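Local coordinates for phosphate-binding protein PstS (Borrelia burgdorferi, PDB 4N13) that binds inorganic phosphate with micromolar affinity as the solute-binding lipoprotein of the PstSACB ABC transporter that imports it, at residues A[29-33]-A[241-246]; A[55-59]-A[227-231]; A[174-178]-A[197-201]. All coordinates share one frame; numbering follows the deposited sequence.

Interaction 1: A[29-33]-A[241-246]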
loop_
_atom_site.group_PDB
_atom_site.type_symbol
_atom_site.label_atom_id
_atom_site.label_comp_id
_atom_site.label_asym_id
_atom_site.label_seq_id
_atom_site.Cartn_x
_atom_site.Cartn_y
_atom_site.Cartn_z
ATOM N N MET A 29 -17.601 -7.449 2.342
ATOM C CA MET A 29 -18.461 -6.283 2.442
ATOM C C MET A 29 -19.783 -6.511 1.726
ATOM O O MET A 29 -20.836 -6.121 2.234
ATOM C CB MET A 29 -17.794 -5.039 1.891
ATOM C CG MET A 29 -16.687 -4.456 2.711
ATOM S SD MET A 29 -15.887 -3.097 1.871
ATOM C CE MET A 29 -14.900 -2.431 3.197
ATOM N N ILE A 30 -19.733 -7.120 0.543
ATOM C CA ILE A 30 -20.949 -7.431 -0.198
ATOM C C ILE A 30 -21.858 -8.344 0.609
ATOM O O ILE A 30 -23.062 -8.106 0.740
ATOM C CB ILE A 30 -20.593 -8.060 -1.563
ATOM C CG1 ILE A 30 -20.029 -6.981 -2.493
ATOM C CG2 ILE A 30 -21.815 -8.745 -2.200
ATOM C CD1 ILE A 30 -19.345 -7.500 -3.731
ATOM N N LEU A 31 -21.292 -9.403 1.161
ATOM C CA LEU A 31 -22.136 -10.363 1.855
ATOM C C LEU A 31 -22.664 -9.808 3.172
ATOM O O LEU A 31 -23.805 -10.073 3.542
ATOM C CB LEU A 31 -21.404 -11.690 2.042
ATOM C CG LEU A 31 -21.292 -12.480 0.720
ATOM C CD1 LEU A 31 -20.249 -13.566 0.790
ATOM C CD2 LEU A 31 -22.631 -13.067 0.307
ATOM N N ARG A 32 -21.876 -8.991 3.854
ATOM C CA ARG A 32 -22.368 -8.393 5.087
ATOM C C ARG A 32 -23.357 -7.268 4.835
ATOM O O ARG A 32 -24.332 -7.128 5.584
ATOM C CB ARG A 32 -21.197 -7.986 5.957
ATOM C CG ARG A 32 -20.483 -9.258 6.420
ATOM C CD ARG A 32 -19.435 -9.034 7.445
ATOM N NE ARG A 32 -20.008 -8.627 8.711
ATOM C CZ ARG A 32 -19.273 -8.300 9.757
ATOM N NH1 ARG A 32 -17.950 -8.328 9.657
ATOM N NH2 ARG A 32 -19.854 -7.941 10.884
ATOM N N TYR A 33 -23.156 -6.490 3.775
ATOM C CA TYR A 33 -24.139 -5.456 3.452
ATOM C C TYR A 33 -25.483 -6.101 3.088
ATOM O O TYR A 33 -26.551 -5.539 3.380
ATOM C CB TYR A 33 -23.635 -4.492 2.352
ATOM C CG TYR A 33 -24.655 -3.402 2.087
ATOM C CD1 TYR A 33 -24.984 -2.496 3.083
ATOM C CD2 TYR A 33 -25.333 -3.331 0.874
ATOM C CE1 TYR A 33 -25.966 -1.529 2.891
ATOM C CE2 TYR A 33 -26.303 -2.375 0.658
ATOM C CZ TYR A 33 -26.626 -1.482 1.681
ATOM O OH TYR A 33 -27.613 -0.553 1.478
ATOM N N GLN A 241 -25.538 4.138 -0.786
ATOM C CA GLN A 241 -25.716 3.232 0.336
ATOM C C GLN A 241 -24.534 2.283 0.507
ATOM O O GLN A 241 -24.066 2.061 1.608
ATOM C CB GLN A 241 -26.969 2.394 0.137
ATOM C CG GLN A 241 -28.285 3.162 0.302
ATOM C CD GLN A 241 -29.485 2.303 -0.056
ATOM O OE1 GLN A 241 -29.465 1.574 -1.045
ATOM N NE2 GLN A 241 -30.527 2.382 0.740
ATOM N N PHE A 242 -24.078 1.680 -0.572
ATOM C CA PHE A 242 -22.984 0.729 -0.434
ATOM C C PHE A 242 -21.694 1.430 0.000
ATOM O O PHE A 242 -20.970 0.920 0.837
ATOM C CB PHE A 242 -22.751 -0.104 -1.704
ATOM C CG PHE A 242 -21.758 -1.203 -1.493
ATOM C CD1 PHE A 242 -22.099 -2.277 -0.692
ATOM C CD2 PHE A 242 -20.474 -1.153 -2.013
ATOM C CE1 PHE A 242 -21.211 -3.273 -0.434
ATOM C CE2 PHE A 242 -19.574 -2.174 -1.767
ATOM C CZ PHE A 242 -19.958 -3.233 -0.980
ATOM N N ILE A 243 -21.401 2.592 -0.575
ATOM C CA ILE A 243 -20.222 3.351 -0.183
ATOM C C ILE A 243 -20.293 3.739 1.293
ATOM O O ILE A 243 -19.290 3.655 2.015
ATOM C CB ILE A 243 -20.042 4.578 -1.095
ATOM C CG1 ILE A 243 -19.760 4.089 -2.516
ATOM C CG2 ILE A 243 -18.966 5.501 -0.531
ATOM C CD1 ILE A 243 -19.661 5.178 -3.550
ATOM N N ASP A 244 -21.476 4.131 1.745
ATOM C CA ASP A 244 -21.680 4.448 3.155
ATOM C C ASP A 244 -21.387 3.236 4.038
ATOM O O ASP A 244 -20.800 3.368 5.116
ATOM C CB ASP A 244 -23.108 4.933 3.365
ATOM C CG ASP A 244 -23.423 5.201 4.809
ATOM O OD1 ASP A 244 -22.872 6.168 5.365
ATOM O OD2 ASP A 244 -24.213 4.432 5.389
ATOM N N PHE A 245 -21.713 2.035 3.575
ATOM C CA PHE A 245 -21.358 0.830 4.322
ATOM C C PHE A 245 -19.846 0.594 4.327
ATOM O O PHE A 245 -19.259 0.244 5.353
ATOM C CB PHE A 245 -22.089 -0.395 3.769
ATOM C CG PHE A 245 -21.719 -1.666 4.487
ATOM C CD1 PHE A 245 -22.259 -1.957 5.738
ATOM C CD2 PHE A 245 -20.807 -2.547 3.945
ATOM C CE1 PHE A 245 -21.904 -3.106 6.411
ATOM C CE2 PHE A 245 -20.449 -3.696 4.627
ATOM C CZ PHE A 245 -21.004 -3.974 5.861
ATOM N N MET A 246 -19.194 0.794 3.186
ATOM C CA MET A 246 -17.748 0.590 3.074
ATOM C C MET A 246 -16.960 1.427 4.082
ATOM O O MET A 246 -15.921 0.987 4.580
ATOM C CB MET A 246 -17.255 0.905 1.660
ATOM C CG MET A 246 -17.729 -0.090 0.596
ATOM S SD MET A 246 -16.996 0.263 -1.018
ATOM C CE MET A 246 -15.283 -0.253 -0.680
#

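Interaction 2: A[55-59]-A[227-231]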
loop_
_atom_site.group_PDB
_atom_site.type_symbol
_atom_site.label_atom_id
_atom_site.label_comp_id
_atom_site.label_asym_id
_atom_site.label_seq_id
_atom_site.Cartn_x
_atom_site.Cartn_y
_atom_site.Cartn_z
ATOM N N GLY A 55 -13.548 0.714 -16.816
ATOM C CA GLY A 55 -14.879 0.137 -16.843
ATOM C C GLY A 55 -15.927 1.091 -16.275
ATOM O O GLY A 55 -17.055 1.145 -16.747
ATOM N N LEU A 56 -15.565 1.842 -15.244
ATOM C CA LEU A 56 -16.422 2.897 -14.709
ATOM C C LEU A 56 -16.779 3.924 -15.786
ATOM O O LEU A 56 -17.965 4.236 -16.000
ATOM C CB LEU A 56 -15.725 3.581 -13.531
ATOM C CG LEU A 56 -16.398 4.827 -12.953
ATOM C CD1 LEU A 56 -17.678 4.455 -12.217
ATOM C CD2 LEU A 56 -15.466 5.513 -11.993
ATOM N N PHE A 57 -15.778 4.426 -16.508
ATOM C CA PHE A 57 -16.035 5.441 -17.515
ATOM C C PHE A 57 -16.870 4.900 -18.670
ATOM O O PHE A 57 -17.587 5.662 -19.325
ATOM C CB PHE A 57 -14.718 5.989 -18.039
ATOM C CG PHE A 57 -13.967 6.855 -17.062
ATOM C CD1 PHE A 57 -14.595 7.466 -15.994
ATOM C CD2 PHE A 57 -12.629 7.069 -17.231
ATOM C CE1 PHE A 57 -13.877 8.284 -15.128
ATOM C CE2 PHE A 57 -11.926 7.873 -16.379
ATOM C CZ PHE A 57 -12.548 8.476 -15.332
ATOM N N ASN A 58 -16.769 3.595 -18.923
ATOM C CA ASN A 58 -17.521 2.960 -19.987
ATOM C C ASN A 58 -18.832 2.325 -19.498
ATOM O O ASN A 58 -19.472 1.574 -20.217
ATOM C CB ASN A 58 -16.633 1.951 -20.739
ATOM C CG ASN A 58 -15.635 2.638 -21.609
ATOM O OD1 ASN A 58 -15.959 3.035 -22.722
ATOM N ND2 ASN A 58 -14.432 2.831 -21.106
ATOM N N LYS A 59 -19.246 2.655 -18.269
ATOM C CA LYS A 59 -20.562 2.258 -17.741
ATOM C C LYS A 59 -20.689 0.764 -17.541
ATOM O O LYS A 59 -21.790 0.246 -17.430
ATOM C CB LYS A 59 -21.703 2.752 -18.643
ATOM C CG LYS A 59 -21.593 4.184 -19.026
ATOM C CD LYS A 59 -21.494 5.079 -17.825
ATOM C CE LYS A 59 -21.616 6.541 -18.220
ATOM N NZ LYS A 59 -21.640 7.452 -17.044
ATOM N N ILE A 227 -8.906 3.518 -2.732
ATOM C CA ILE A 227 -9.921 4.546 -2.963
ATOM C C ILE A 227 -11.123 3.978 -3.694
ATOM O O ILE A 227 -11.026 3.089 -4.551
ATOM C CB ILE A 227 -9.365 5.778 -3.739
ATOM C CG1 ILE A 227 -8.737 5.380 -5.069
ATOM C CG2 ILE A 227 -8.388 6.547 -2.875
ATOM C CD1 ILE A 227 -8.359 6.574 -5.919
ATOM N N ILE A 228 -12.279 4.523 -3.327
ATOM C CA ILE A 228 -13.555 4.293 -3.975
ATOM C C ILE A 228 -13.724 5.409 -4.993
ATOM O O ILE A 228 -13.685 6.589 -4.637
ATOM C CB ILE A 228 -14.696 4.406 -2.945
ATOM C CG1 ILE A 228 -14.555 3.326 -1.875
ATOM C CG2 ILE A 228 -16.062 4.340 -3.622
ATOM C CD1 ILE A 228 -15.337 3.622 -0.615
ATOM N N VAL A 229 -13.916 5.029 -6.241
ATOM C CA VAL A 229 -13.996 5.961 -7.360
ATOM C C VAL A 229 -15.377 5.879 -8.000
ATOM O O VAL A 229 -15.855 4.796 -8.335
ATOM C CB VAL A 229 -12.902 5.672 -8.418
ATOM C CG1 VAL A 229 -12.909 6.731 -9.519
ATOM C CG2 VAL A 229 -11.524 5.583 -7.765
ATOM N N THR A 230 -15.989 7.043 -8.178
ATOM C CA THR A 230 -17.270 7.165 -8.876
ATOM C C THR A 230 -17.174 8.256 -9.905
ATOM O O THR A 230 -16.185 8.982 -9.926
ATOM C CB THR A 230 -18.408 7.497 -7.901
ATOM O OG1 THR A 230 -18.068 8.673 -7.168
ATOM C CG2 THR A 230 -18.652 6.360 -6.936
ATOM N N ASN A 231 -18.176 8.354 -10.775
ATOM C CA ASN A 231 -18.138 9.315 -11.862
ATOM C C ASN A 231 -19.311 10.291 -11.802
ATOM O O ASN A 231 -20.308 10.025 -11.149
ATOM C CB ASN A 231 -18.114 8.544 -13.194
ATOM C CG ASN A 231 -17.771 9.412 -14.360
ATOM O OD1 ASN A 231 -17.386 10.576 -14.210
ATOM N ND2 ASN A 231 -17.911 8.857 -15.543
#

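Interaction 3: A[174-178]-A[197-201]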
loop_
_atom_site.group_PDB
_atom_site.type_symbol
_atom_site.label_atom_id
_atom_site.label_comp_id
_atom_site.label_asym_id
_atom_site.label_seq_id
_atom_site.Cartn_x
_atom_site.Cartn_y
_atom_site.Cartn_z
ATOM N N ILE A 174 11.882 -10.652 7.134
ATOM C CA ILE A 174 12.195 -10.608 8.551
ATOM C C ILE A 174 13.318 -11.589 8.887
ATOM O O ILE A 174 14.283 -11.224 9.556
ATOM C CB ILE A 174 10.920 -10.880 9.382
ATOM C CG1 ILE A 174 9.951 -9.711 9.252
ATOM C CG2 ILE A 174 11.257 -11.113 10.829
ATOM C CD1 ILE A 174 8.548 -10.021 9.778
ATOM N N GLU A 175 13.181 -12.833 8.446
ATOM C CA GLU A 175 14.204 -13.816 8.762
ATOM C C GLU A 175 15.558 -13.442 8.179
ATOM O O GLU A 175 16.589 -13.510 8.846
ATOM C CB GLU A 175 13.802 -15.211 8.292
ATOM C CG GLU A 175 14.767 -16.277 8.805
ATOM C CD GLU A 175 14.285 -17.687 8.551
ATOM O OE1 GLU A 175 13.440 -18.160 9.333
ATOM O OE2 GLU A 175 14.739 -18.313 7.572
ATOM N N LYS A 176 15.563 -13.006 6.932
ATOM C CA LYS A 176 16.800 -12.643 6.268
ATOM C C LYS A 176 17.460 -11.438 6.960
ATOM O O LYS A 176 18.668 -11.399 7.133
ATOM C CB LYS A 176 16.547 -12.351 4.778
ATOM C CG LYS A 176 17.813 -12.100 3.964
ATOM C CD LYS A 176 18.691 -13.328 3.784
ATOM C CE LYS A 176 18.063 -14.382 2.898
ATOM N NZ LYS A 176 18.950 -15.572 2.766
ATOM N N THR A 177 16.662 -10.451 7.356
ATOM C CA THR A 177 17.190 -9.268 8.022
ATOM C C THR A 177 17.832 -9.692 9.354
ATOM O O THR A 177 18.914 -9.211 9.720
ATOM C CB THR A 177 16.074 -8.233 8.251
ATOM O OG1 THR A 177 15.562 -7.806 6.987
ATOM C CG2 THR A 177 16.600 -7.021 8.976
ATOM N N SER A 178 17.194 -10.623 10.051
ATOM C CA SER A 178 17.704 -11.106 11.330
ATOM C C SER A 178 19.037 -11.831 11.188
ATOM O O SER A 178 19.821 -11.854 12.124
ATOM C CB SER A 178 16.661 -11.989 12.017
ATOM O OG SER A 178 16.611 -13.313 11.514
ATOM N N GLU A 197 9.108 -8.745 17.548
ATOM C CA GLU A 197 9.312 -9.986 18.293
ATOM C C GLU A 197 10.616 -10.666 17.891
ATOM O O GLU A 197 11.185 -11.433 18.675
ATOM C CB GLU A 197 8.126 -10.942 18.081
ATOM C CG GLU A 197 6.840 -10.498 18.771
ATOM C CD GLU A 197 5.584 -11.206 18.257
ATOM O OE1 GLU A 197 5.603 -11.783 17.148
ATOM O OE2 GLU A 197 4.549 -11.142 18.951
ATOM N N LYS A 198 11.082 -10.387 16.670
ATOM C CA LYS A 198 12.347 -10.917 16.153
ATOM C C LYS A 198 13.554 -10.032 16.530
ATOM O O LYS A 198 14.703 -10.371 16.252
ATOM C CB LYS A 198 12.241 -11.046 14.630
ATOM C CG LYS A 198 13.291 -11.884 13.960
ATOM C CD LYS A 198 13.083 -13.369 14.273
ATOM C CE LYS A 198 13.764 -14.254 13.253
ATOM N NZ LYS A 198 13.665 -15.700 13.624
ATOM N N GLY A 199 13.298 -8.896 17.170
ATOM C CA GLY A 199 14.361 -8.027 17.630
ATOM C C GLY A 199 14.913 -7.082 16.576
ATOM O O GLY A 199 16.013 -6.557 16.732
ATOM N N LEU A 200 14.128 -6.803 15.539
ATOM C CA LEU A 200 14.578 -5.905 14.486
ATOM C C LEU A 200 14.149 -4.489 14.794
ATOM O O LEU A 200 13.493 -4.257 15.794
ATOM C CB LEU A 200 14.063 -6.369 13.124
ATOM C CG LEU A 200 14.420 -7.827 12.833
ATOM C CD1 LEU A 200 13.825 -8.232 11.476
ATOM C CD2 LEU A 200 15.929 -8.092 12.883
ATOM N N ASN A 201 14.600 -3.532 13.990
ATOM C CA ASN A 201 14.240 -2.131 14.172
ATOM C C ASN A 201 13.439 -1.601 13.001
ATOM O O ASN A 201 13.859 -1.751 11.877
ATOM C CB ASN A 201 15.490 -1.264 14.336
ATOM C CG ASN A 201 15.161 0.095 14.978
ATOM O OD1 ASN A 201 14.708 0.157 16.118
ATOM N ND2 ASN A 201 15.294 1.159 14.213
#

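Interaction 1: A[29-33]-A[241-246]
Tyr33 lays one side of its ring across the hollow between Phe242 and Phe245, which stand one turn apart on the 241-246 helix, with its CB in touch with both; the three form an aromatic cluster. Phe242 turns its edge to the Tyr33 face in an offset edge-to-face pair, the planes at 75° and the centroids 5.7 Å apart; Tyr33 CD2 lies 3.7 Å from Phe242 CD1. On the same side of its ring, farther along, the tyrosine meets Phe245 at an oblique tilt, and its CB sits over one face of that ring, 4.0 Å from the Phe245 centroid, a CH-pi contact. Tyr33 has CG anti to its backbone N (chi1 -178°), and its side chain and that of Phe245 slide past each other in opposite directions. At the far rim Tyr33 OH reaches Gln241 CB at 3.3 Å, while its hydrogen-bond partner is Asn37.

Met29 is the second bump. Its CB touches both phenylalanine rings, and its extended chain then runs on to cross Met246 at about a right angle, SD 3.7 Å from Met246 CG. Ile30 CG1 adds a further touch at Phe242 CZ.

The short helix axes cross at 109°, 10.6 Å apart at closest. Helix 249-257 packs against Met29, Arg32 and Phe245, strand 40-45 against Ile30 and Phe242, and Met246 continues to Ile228 of strand 223-230.

Interaction 2: A[55-59]-A[227-231]
Leu56 and Val229 make the apolar part of this contact, where the last turn of helix 49-57 meets the end of strand 223-230. Leu56 CD2 lies 3.8 Å from Val229 CG1, and the two side chains meet at a slant. The leucine has CG anti to its own N (chi1 173°), which carries the isobutyl group out from the helix toward the end of the strand. The same methyl also rests on backbone: Leu56 CD2 is 3.7 Å from Val229 O and 3.8 Å from the carbonyl carbon of Thr230. Leu56 CG then meets Asn231 CB at 4.1 Å, so this one side chain follows three successive residues as the strand runs out.

The second kind of contact sets a ring against an amide. The end of the Asn231 side chain lies against the CD1-CE1 side of the Phe57 ring, the two planes 62° apart; this is van der Waals contact, with no hydrogen bond between the segments. Lys59 is a looser neighbour of the Asn231 side chain.

Backbone bonds at the helix end form a Schellman motif. Lys59, with positive phi (67°), is its C-prime residue: Lys59 N bonds to Leu56 O at 3.0 Å, and Ile60 N bonds to Gly55 O. Within this last turn, Phe57 is the residue whose CA comes nearest that of Asn231.

Strand 223-230 runs between strands 63-66 and 80-93, antiparallel to both, Val229 bonding through its backbone to Ala64 of strand 63-66 and Thr230 to Lys80 of strand 80-93. Phe57 also leans on Gln77 and Ala79, while Ile228 and Thr230 pack against helix 237-246.

Interaction 3: A[174-178]-A[197-201]
Leu200 inserts its two methyls against one side of helix 170-179, overlapping Ile174, Thr177 and Ser178. CD1 takes the inner position: Leu200 CD1 lies 3.6 Å from Ile174 O and 3.9 Å from both Ile174 CG2 and Thr177 CG2. CD2 points along the helix to the next turn, where Leu200 CD2 sits 3.8 Å from Ser178 CA.

Lys198 covers the outer margin. CG is anti to its backbone N (chi1 -165°) and the chain bends at chi2, which lays the aliphatic part across the helix: Lys198 CG is 3.8 Å from Ile174 CG2, and Lys198 CE is 3.5 Å from Ser178 OG. Between Lys198 and Leu200, Gly199, at positive phi, closes a Schellman motif at the end of helix 192-197 and turns the chain toward strand 201-205. Ile92 of strand 80-93 touches Ile174, Thr177 and Leu200 as well.

Ser178 OG donates to Glu175 O at 2.7 Å, so its hydrogen is spent within its own helix; Thr177 OG1 likewise bonds to Val173 O. The segments are joined by van der Waals contact, mostly between apolar groups, with perhaps a modest electrostatic pull between Lys198 NZ and Glu175 OE1, 5.0 Å apart.

How the interactions relate
Interactions 1 and 2 are neighbours, with centres 17 Å apart, and they touch where Ile243 and Met246 of helix 237-246 pack on Ile228 and Thr230 of strand 223-230, the element just before that helix in the chain. Interaction 3 lies far off, its centre 38 Å from that of interaction 1 and 41 Å from that of interaction 2, on the opposite side of the chain's centre from the latter. Along the sequence the three are nested: 174-178 with 197-201 inside 55-59 with 227-231, and that inside 29-33 with 241-246. This fits the two-lobed architecture of periplasmic binding proteins, in which chain ends return to one lobe and a middle portion builds the other.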